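Local coordinates for receptor-type adenylate cyclase GRESAG 4.1 (Trypanosoma brucei, PDB 1FX2), which catalyses the conversion of ATP to cyclic AMP and diphosphate through its class III cyclase domain, and could act as a receptor for an unknown ligand, at residues A40-V45 with D62-A67. Residues are numbered along the deposited sequence; the frame is centred on the assembly and turned at random.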
# COMPACT_ATOMS: atom_id res chain seq x y z
N ALA A 40 -29.74 -15.20 5.64
CA ALA A 40 -29.90 -14.22 4.55
C ALA A 40 -28.52 -13.80 4.02
O ALA A 40 -28.35 -13.57 2.82
CB ALA A 40 -30.72 -13.00 5.02
N HIS A 41 -27.59 -13.63 4.97
CA HIS A 41 -26.18 -13.31 4.60
C HIS A 41 -25.68 -14.34 3.61
O HIS A 41 -25.08 -13.98 2.60
CB HIS A 41 -25.35 -13.25 5.96
CG HIS A 41 -23.87 -13.48 5.82
ND1 HIS A 41 -23.34 -14.77 5.74
CD2 HIS A 41 -22.81 -12.65 5.96
CE1 HIS A 41 -22.01 -14.70 5.86
NE2 HIS A 41 -21.66 -13.41 5.97
N HIS A 42 -25.84 -15.62 3.93
CA HIS A 42 -25.34 -16.64 2.99
C HIS A 42 -26.04 -16.60 1.63
O HIS A 42 -25.43 -16.81 0.60
CB HIS A 42 -25.52 -18.03 3.61
CG HIS A 42 -24.44 -18.45 4.55
ND1 HIS A 42 -23.93 -17.63 5.53
CD2 HIS A 42 -23.78 -19.62 4.69
CE1 HIS A 42 -23.02 -18.27 6.24
NE2 HIS A 42 -22.89 -19.48 5.73
N ARG A 43 -27.36 -16.37 1.64
CA ARG A 43 -28.03 -16.30 0.35
C ARG A 43 -27.50 -15.15 -0.50
O ARG A 43 -27.28 -15.28 -1.70
CB ARG A 43 -29.53 -16.14 0.59
CG ARG A 43 -30.18 -17.36 1.11
CD ARG A 43 -31.70 -17.14 0.97
NE ARG A 43 -32.20 -16.02 1.78
CZ ARG A 43 -32.57 -16.15 3.06
NH1 ARG A 43 -32.49 -17.35 3.66
NH2 ARG A 43 -33.18 -15.15 3.67
N MET A 44 -27.28 -13.96 0.13
CA MET A 44 -26.75 -12.81 -0.63
C MET A 44 -25.32 -13.08 -1.11
O MET A 44 -25.02 -12.79 -2.27
CB MET A 44 -26.82 -11.55 0.19
CG MET A 44 -28.28 -11.08 0.39
SD MET A 44 -28.37 -9.43 1.13
CE MET A 44 -27.95 -9.90 2.89
N VAL A 45 -24.47 -13.61 -0.23
CA VAL A 45 -23.07 -13.88 -0.67
C VAL A 45 -23.09 -14.90 -1.83
O VAL A 45 -22.40 -14.71 -2.81
CB VAL A 45 -22.18 -14.36 0.55
CG1 VAL A 45 -20.83 -14.77 0.02
CG2 VAL A 45 -22.07 -13.20 1.60
N ASP A 62 -20.00 -18.31 9.78
CA ASP A 62 -20.34 -17.31 8.81
C ASP A 62 -19.10 -16.90 8.00
O ASP A 62 -19.20 -15.95 7.22
CB ASP A 62 -20.94 -16.03 9.49
CG ASP A 62 -20.03 -15.45 10.63
OD1 ASP A 62 -20.24 -15.71 11.82
OD2 ASP A 62 -18.97 -14.80 10.30
N SER A 63 -18.00 -17.59 8.13
CA SER A 63 -16.79 -17.22 7.39
C SER A 63 -16.82 -17.85 6.00
O SER A 63 -16.82 -19.09 5.89
CB SER A 63 -15.58 -17.73 8.12
OG SER A 63 -15.53 -17.44 9.56
N PHE A 64 -16.71 -17.04 4.96
CA PHE A 64 -16.61 -17.55 3.57
C PHE A 64 -15.14 -17.49 3.11
O PHE A 64 -14.39 -16.56 3.46
CB PHE A 64 -17.44 -16.73 2.54
CG PHE A 64 -18.84 -17.16 2.41
CD1 PHE A 64 -19.78 -16.76 3.33
CD2 PHE A 64 -19.25 -17.96 1.35
CE1 PHE A 64 -21.08 -17.16 3.18
CE2 PHE A 64 -20.52 -18.36 1.18
CZ PHE A 64 -21.50 -17.96 2.11
N MET A 65 -14.78 -18.51 2.31
CA MET A 65 -13.48 -18.49 1.54
C MET A 65 -13.94 -18.65 0.11
O MET A 65 -14.54 -19.67 -0.27
CB MET A 65 -12.54 -19.62 2.00
CG MET A 65 -11.24 -19.57 1.15
SD MET A 65 -10.29 -21.05 1.67
CE MET A 65 -8.89 -21.01 0.49
N ILE A 66 -13.60 -17.67 -0.71
CA ILE A 66 -14.08 -17.62 -2.14
C ILE A 66 -12.85 -17.44 -3.06
O ILE A 66 -11.93 -16.68 -2.71
CB ILE A 66 -15.02 -16.39 -2.34
CG1 ILE A 66 -16.29 -16.56 -1.45
CG2 ILE A 66 -15.46 -16.29 -3.85
CD1 ILE A 66 -17.03 -15.27 -1.25
N ALA A 67 -12.81 -18.20 -4.18
CA ALA A 67 -11.68 -18.05 -5.12
C ALA A 67 -12.19 -17.49 -6.44
O ALA A 67 -13.33 -17.69 -6.82
CB ALA A 67 -11.00 -19.44 -5.37
O HOH W 1 -18.94 -13.39 6.23
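F64 reaches from its strand into an aromatic cluster with H41 and H42, packing helix 34-51 against the central mixed sheet of the class III cyclase catalytic domain. The helix segment runs almost parallel to strand 63-67, at 12°. With H42 the pair is edge-to-face: F64 CE1 sits 3.6 Å above the imidazole plane of H42, over the ring centre, with the planes at 61°. The H41 ring meets the same corner obliquely, its CE1 3.8 Å from F64 CE1.

Aliphatic packing takes one face of the phenyl. A chi1 of 174° carries V45 CG1 anti to the backbone N and out over the ring, almost on its normal, 3.6 Å from the F64 centroid, a CH-pi contact. The same methyl touches I66 CD1, two residues further along the strand.

Polar contacts gather at the start of the strand, beside the metal site. D62 and D19 are predicted magnesium ligands; in this model D62 OD1 hydrogen-bonds to S23 OG and OD2 to I20 N, while D62 O lies at the edge of the H41 ring, beside CE1. A 2.9 Å hydrogen bond joins H41 ND1 and H42 ND1, in the plane of the H41 ring but tilted from that of H42, which helps fix how H41 is turned. H41 NE2 holds a water in its ring plane at 2.7 Å, and that water donates to D62 O at 2.8 Å.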